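Local structure of inactive glucansucrase (Lactobacillus reuteri, 5JBD) at residues P461-Y465 / G466-N470; A678-F681 / S682-I686. The protein is a catalytically inactive member of the glucansucrase family, glycoside hydrolase family 70, and carries the TIM-barrel fold of that clan. All coordinates share one frame; numbering follows the deposited sequence.

Contact 1 of 2, residues P461-Y465 / G466-N470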
ATOM      1  N   PRO A 461      18.513   8.603  -5.599  1.00 19.37           N
ATOM      2  CA  PRO A 461      17.882   7.598  -6.449  1.00 19.91           C
ATOM      3  C   PRO A 461      17.547   6.329  -5.680  1.00 20.50           C
ATOM      4  O   PRO A 461      18.283   5.965  -4.743  1.00 19.64           O
ATOM      5  CB  PRO A 461      18.949   7.311  -7.485  1.00 19.29           C
ATOM      6  CG  PRO A 461      20.230   7.489  -6.746  1.00 20.71           C
ATOM      7  CD  PRO A 461      19.971   8.661  -5.831  1.00 20.18           C
ATOM      8  N   GLN A 462      16.448   5.681  -6.090  1.00 19.32           N
ATOM      9  CA  GLN A 462      15.985   4.437  -5.509  1.00 20.55           C
ATOM     10  C   GLN A 462      15.952   3.347  -6.585  1.00 22.06           C
ATOM     11  O   GLN A 462      15.237   3.487  -7.570  1.00 21.62           O
ATOM     12  CB  GLN A 462      14.608   4.644  -4.874  1.00 20.82           C
ATOM     13  CG  GLN A 462      13.847   3.394  -4.414  1.00 21.26           C
ATOM     14  CD  GLN A 462      12.641   3.079  -5.305  1.00 22.49           C
ATOM     15  OE1 GLN A 462      11.675   3.836  -5.328  1.00 24.80           O
ATOM     16  NE2 GLN A 462      12.697   1.967  -6.036  1.00 22.38           N
ATOM     17  N   VAL A 463      16.726   2.278  -6.366  1.00 21.54           N
ATOM     18  CA  VAL A 463      16.777   1.103  -7.245  1.00 22.01           C
ATOM     19  C   VAL A 463      15.713   0.081  -6.787  1.00 22.68           C
ATOM     20  O   VAL A 463      15.414  -0.010  -5.582  1.00 22.51           O
ATOM     21  CB  VAL A 463      18.189   0.477  -7.222  1.00 23.38           C
ATOM     22  CG1 VAL A 463      18.241  -0.789  -8.072  1.00 24.37           C
ATOM     23  CG2 VAL A 463      19.238   1.482  -7.679  1.00 24.39           C
ATOM     24  N   TYR A 464      15.129  -0.657  -7.735  1.00 22.07           N
ATOM     25  CA  TYR A 464      14.053  -1.640  -7.454  1.00 22.97           C
ATOM     26  C   TYR A 464      14.572  -3.075  -7.479  1.00 23.31           C
ATOM     27  O   TYR A 464      15.200  -3.488  -8.466  1.00 21.90           O
ATOM     28  CB  TYR A 464      12.944  -1.513  -8.486  1.00 22.49           C
ATOM     29  CG  TYR A 464      11.750  -2.452  -8.311  1.00 23.18           C
ATOM     30  CD1 TYR A 464      11.071  -2.547  -7.098  1.00 23.97           C
ATOM     31  CD2 TYR A 464      11.287  -3.226  -9.380  1.00 24.64           C
ATOM     32  CE1 TYR A 464       9.970  -3.386  -6.954  1.00 24.52           C
ATOM     33  CE2 TYR A 464      10.184  -4.059  -9.254  1.00 25.03           C
ATOM     34  CZ  TYR A 464       9.534  -4.149  -8.035  1.00 25.56           C
ATOM     35  OH  TYR A 464       8.435  -4.973  -7.916  1.00 24.88           O
ATOM     36  N   TYR A 465      14.278  -3.829  -6.413  1.00 21.60           N
ATOM     37  CA  TYR A 465      14.605  -5.259  -6.321  1.00 22.78           C
ATOM     38  C   TYR A 465      14.309  -6.039  -7.605  1.00 23.19           C
ATOM     39  O   TYR A 465      15.161  -6.808  -8.076  1.00 24.31           O
ATOM     40  CB  TYR A 465      13.845  -5.921  -5.160  1.00 22.68           C
ATOM     41  CG  TYR A 465      13.849  -7.447  -5.197  1.00 22.36           C
ATOM     42  CD1 TYR A 465      15.038  -8.162  -5.038  1.00 22.76           C
ATOM     43  CD2 TYR A 465      12.662  -8.176  -5.388  1.00 23.56           C
ATOM     44  CE1 TYR A 465      15.062  -9.552  -5.075  1.00 23.60           C
ATOM     45  CE2 TYR A 465      12.673  -9.570  -5.415  1.00 23.00           C
ATOM     46  CZ  TYR A 465      13.874 -10.251  -5.257  1.00 24.05           C
ATOM     47  OH  TYR A 465      13.918 -11.628  -5.274  1.00 25.53           O
ATOM     48  N   GLY A 466      13.111  -5.846  -8.154  1.00 23.30           N
ATOM     49  CA  GLY A 466      12.687  -6.554  -9.373  1.00 25.08           C
ATOM     50  C   GLY A 466      13.372  -6.182 -10.694  1.00 25.19           C
ATOM     51  O   GLY A 466      13.108  -6.816 -11.725  1.00 25.91           O
ATOM     52  N   ASP A 467      14.201  -5.132 -10.689  1.00 24.50           N
ATOM     53  CA  ASP A 467      15.031  -4.791 -11.838  1.00 23.97           C
ATOM     54  C   ASP A 467      16.403  -5.457 -11.757  1.00 24.67           C
ATOM     55  O   ASP A 467      17.084  -5.587 -12.780  1.00 23.76           O
ATOM     56  CB  ASP A 467      15.172  -3.263 -11.981  1.00 24.33           C
ATOM     57  CG  ASP A 467      13.863  -2.586 -12.394  1.00 23.56           C
ATOM     58  OD1 ASP A 467      13.041  -3.240 -13.071  1.00 22.93           O
ATOM     59  OD2 ASP A 467      13.660  -1.393 -12.049  1.00 24.21           O
ATOM     60  N   LEU A 468      16.793  -5.924 -10.562  1.00 24.89           N
ATOM     61  CA  LEU A 468      18.017  -6.732 -10.393  1.00 25.57           C
ATOM     62  C   LEU A 468      17.756  -8.240 -10.388  1.00 25.85           C
ATOM     63  O   LEU A 468      18.625  -9.000 -10.797  1.00 26.49           O
ATOM     64  CB  LEU A 468      18.752  -6.350  -9.106  1.00 26.47           C
ATOM     65  CG  LEU A 468      19.253  -4.903  -8.969  1.00 26.30           C
ATOM     66  CD1 LEU A 468      20.090  -4.750  -7.705  1.00 26.72           C
ATOM     67  CD2 LEU A 468      20.063  -4.479 -10.178  1.00 26.92           C
ATOM     68  N   TYR A 469      16.576  -8.672  -9.942  1.00 25.93           N
ATOM     69  CA  TYR A 469      16.261 -10.097  -9.795  1.00 26.90           C
ATOM     70  C   TYR A 469      14.885 -10.400 -10.372  1.00 27.33           C
ATOM     71  O   TYR A 469      13.999  -9.528 -10.366  1.00 24.80           O
ATOM     72  CB  TYR A 469      16.318 -10.502  -8.306  1.00 26.33           C
ATOM     73  CG  TYR A 469      17.704 -10.310  -7.723  1.00 26.83           C
ATOM     74  CD1 TYR A 469      18.687 -11.306  -7.857  1.00 28.12           C
ATOM     75  CD2 TYR A 469      18.055  -9.113  -7.082  1.00 25.24           C
ATOM     76  CE1 TYR A 469      19.977 -11.117  -7.359  1.00 29.22           C
ATOM     77  CE2 TYR A 469      19.336  -8.918  -6.576  1.00 26.26           C
ATOM     78  CZ  TYR A 469      20.295  -9.902  -6.714  1.00 27.64           C
ATOM     79  OH  TYR A 469      21.566  -9.698  -6.216  1.00 28.39           O
ATOM     80  N   ASN A 470      14.709 -11.635 -10.860  1.00 27.46           N
ATOM     81  CA  ASN A 470      13.386 -12.116 -11.268  1.00 28.66           C
ATOM     82  C   ASN A 470      12.530 -12.258 -10.023  1.00 29.18           C
ATOM     83  O   ASN A 470      12.754 -13.137  -9.190  1.00 29.13           O
ATOM     84  CB  ASN A 470      13.481 -13.441 -12.026  1.00 31.13           C
ATOM     85  CG  ASN A 470      14.152 -13.295 -13.380  1.00 33.14           C
ATOM     86  OD1 ASN A 470      14.241 -12.197 -13.940  1.00 33.58           O
ATOM     87  ND2 ASN A 470      14.616 -14.420 -13.931  1.00 36.09           N
TER
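The Tyr464 ring carries the backbone of Gly466 on one face. Gly466 N stands 3.4 Å from Tyr464 CD2, over the rim rather than the ring centre. Gly466 CA comes within 3.5 Å of Tyr464 CE2. The rings of Tyr465 and Tyr469 meet rim to rim, with planes at 24° and neither over the face of the other. Tyr465 CE1 touches Tyr469 CB at 3.6 Å. CG of Tyr465 lies anti to the backbone N (chi1 166°), which brings the end of its side chain back across Tyr469 at about a right angle; its OH bonds to Met476 N. Tyr475 stacks on the Tyr465 ring.

Backbone bonds close the turn. Asp467 N donates to Tyr464 O at 2.9 Å. Tyr465 O is gripped twice, by Leu468 N at 3.1 Å and by Tyr469 N at 3.0 Å. The carboxylate of Asp467 lies beside Tyr464 CB. It is held by a salt bridge to Arg395 and by hydroxyl bonds from Tyr450 and Thr390, which probably stabilise its negative charge.

The segment joins the end of a parallel barrel strand, 460-464, to a short helical turn. Strands 385-388 and 652-654 flank that strand in the sheet. Helix 446-455 packs on Val463, and helix 483-496 on Val463 and Leu468.

Contact 2 of 2, residues A678-F681 / S682-I686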
ATOM      1  N   ALA A 678      24.763  -9.056   2.818  1.00 32.95           N
ATOM      2  CA  ALA A 678      24.913  -7.673   3.274  1.00 32.72           C
ATOM      3  C   ALA A 678      26.068  -6.939   2.589  1.00 33.29           C
ATOM      4  O   ALA A 678      25.939  -5.761   2.227  1.00 32.83           O
ATOM      5  CB  ALA A 678      25.083  -7.633   4.792  1.00 33.54           C
ATOM      6  N   SER A 679      27.190  -7.636   2.402  1.00 33.27           N
ATOM      7  CA  SER A 679      28.381  -7.039   1.774  1.00 34.72           C
ATOM      8  C   SER A 679      28.156  -6.679   0.304  1.00 33.27           C
ATOM      9  O   SER A 679      28.713  -5.694  -0.171  1.00 32.96           O
ATOM     10  CB  SER A 679      29.601  -7.974   1.872  1.00 37.43           C
ATOM     11  OG  SER A 679      30.057  -8.080   3.205  1.00 40.72           O
ATOM     12  N   LEU A 680      27.349  -7.478  -0.398  1.00 31.96           N
ATOM     13  CA  LEU A 680      26.960  -7.171  -1.778  1.00 32.66           C
ATOM     14  C   LEU A 680      26.291  -5.800  -1.875  1.00 29.29           C
ATOM     15  O   LEU A 680      26.658  -4.989  -2.728  1.00 27.34           O
ATOM     16  CB  LEU A 680      26.027  -8.252  -2.359  1.00 32.37           C
ATOM     17  CG  LEU A 680      25.505  -8.009  -3.791  1.00 33.91           C
ATOM     18  CD1 LEU A 680      26.654  -7.804  -4.786  1.00 35.05           C
ATOM     19  CD2 LEU A 680      24.608  -9.153  -4.227  1.00 32.78           C
ATOM     20  N   PHE A 681      25.336  -5.520  -0.985  1.00 28.00           N
ATOM     21  CA  PHE A 681      24.596  -4.241  -1.065  1.00 26.96           C
ATOM     22  C   PHE A 681      25.541  -3.046  -0.870  1.00 26.12           C
ATOM     23  O   PHE A 681      25.427  -2.022  -1.560  1.00 25.63           O
ATOM     24  CB  PHE A 681      23.435  -4.202  -0.061  1.00 27.22           C
ATOM     25  CG  PHE A 681      22.464  -5.350  -0.203  1.00 27.40           C
ATOM     26  CD1 PHE A 681      21.743  -5.524  -1.373  1.00 27.30           C
ATOM     27  CD2 PHE A 681      22.278  -6.255   0.829  1.00 27.39           C
ATOM     28  CE1 PHE A 681      20.858  -6.583  -1.517  1.00 26.67           C
ATOM     29  CE2 PHE A 681      21.385  -7.314   0.702  1.00 28.15           C
ATOM     30  CZ  PHE A 681      20.674  -7.479  -0.481  1.00 28.32           C
ATOM     31  N   SER A 682      26.467  -3.189   0.084  1.00 27.77           N
ATOM     32  CA  SER A 682      27.552  -2.221   0.281  1.00 28.71           C
ATOM     33  C   SER A 682      28.428  -2.064  -0.974  1.00 29.39           C
ATOM     34  O   SER A 682      28.714  -0.939  -1.400  1.00 30.66           O
ATOM     35  CB  SER A 682      28.439  -2.645   1.454  1.00 29.23           C
ATOM     36  OG  SER A 682      29.471  -1.697   1.651  1.00 32.01           O
ATOM     37  N   ASP A 683      28.824  -3.193  -1.561  1.00 31.55           N
ATOM     38  CA  ASP A 683      29.653  -3.196  -2.786  1.00 33.63           C
ATOM     39  C   ASP A 683      28.967  -2.480  -3.970  1.00 31.60           C
ATOM     40  O   ASP A 683      29.637  -1.877  -4.807  1.00 30.62           O
ATOM     41  CB  ASP A 683      30.032  -4.638  -3.195  1.00 36.58           C
ATOM     42  CG  ASP A 683      30.963  -5.329  -2.193  1.00 39.90           C
ATOM     43  OD1 ASP A 683      31.437  -4.667  -1.239  1.00 47.24           O
ATOM     44  OD2 ASP A 683      31.186  -6.561  -2.328  1.00 45.30           O
ATOM     45  N   LEU A 684      27.637  -2.547  -4.016  1.00 29.68           N
ATOM     46  CA  LEU A 684      26.842  -1.838  -5.019  1.00 30.00           C
ATOM     47  C   LEU A 684      26.598  -0.354  -4.708  1.00 28.73           C
ATOM     48  O   LEU A 684      25.911   0.340  -5.480  1.00 30.89           O
ATOM     49  CB  LEU A 684      25.507  -2.563  -5.221  1.00 27.50           C
ATOM     50  CG  LEU A 684      25.593  -3.997  -5.770  1.00 29.14           C
ATOM     51  CD1 LEU A 684      24.200  -4.584  -5.920  1.00 28.89           C
ATOM     52  CD2 LEU A 684      26.326  -4.051  -7.106  1.00 30.23           C
ATOM     53  N   GLY A 685      27.149   0.149  -3.602  1.00 28.02           N
ATOM     54  CA  GLY A 685      26.973   1.551  -3.218  1.00 27.23           C
ATOM     55  C   GLY A 685      25.609   1.917  -2.640  1.00 25.97           C
ATOM     56  O   GLY A 685      25.265   3.106  -2.565  1.00 25.01           O
ATOM     57  N   ILE A 686      24.828   0.917  -2.216  1.00 25.58           N
ATOM     58  CA  ILE A 686      23.546   1.179  -1.550  1.00 24.95           C
ATOM     59  C   ILE A 686      23.867   1.697  -0.154  1.00 24.58           C
ATOM     60  O   ILE A 686      24.675   1.092   0.563  1.00 25.14           O
ATOM     61  CB  ILE A 686      22.672  -0.089  -1.464  1.00 25.41           C
ATOM     62  CG1 ILE A 686      22.263  -0.544  -2.873  1.00 25.27           C
ATOM     63  CG2 ILE A 686      21.440   0.167  -0.625  1.00 24.43           C
ATOM     64  CD1 ILE A 686      21.847  -1.989  -2.948  1.00 25.08           C
TER
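Phe681 O accepts from Ile686 N at 3.1 Å, five residues on, and this bond closes the end of the helix. Just before it the ordinary i to i+4 bonds still run. Leu684 N donates to Leu680 O at 2.9 Å. Asp683 N donates to Ser679 O, also at 2.9 Å. The bond from Ser682 N to Ala678 O is weak at 3.4 Å. Gly685 N turns back to Ser682 O at 2.9 Å. The Ser682 hydroxyl makes a weak bond with Ala740 O.

The side chains follow the same turn. Phe681 and Ile686 lie side by side and point the same way. Ile686 CD1 sits at the ring edge, 3.9 Å from Phe681 CD1. The ring also meets Phe689 edge-to-face. Leu680 CB points away from segment 682-686, but with CG anti to the backbone N (chi1 178°) the end of the side chain comes back, and Leu680 CD1 lies 4.1 Å from Leu684 CG.

Gly685 leaves the helix with a positive phi of 75°. Together with the two bonds back into the last turn, this makes a Schellman motif. It ends helix 678-683 just before barrel strand 688-691.

Overall arrangement
Contact 1 comes about 200 residues before contact 2 in the chain, yet their centres are 13 Å apart. They touch through Tyr469 OH of contact 1 and Leu680 CD2 of contact 2, at 3.7 Å. Helix 483-496 lies against both. Its Met490 meets Val463 of contact 1 and Leu684 and Ile686 of contact 2. Met476 also serves both, since it packs on Tyr469 and Phe681. Strands 460-464 and 688-691 belong to the same parallel sheet, with 652-654 between them. Asn470 of contact 1 lies about 4 Å, side chain to nearest atom, from a bound glycerol, probably from the crystallisation liquor.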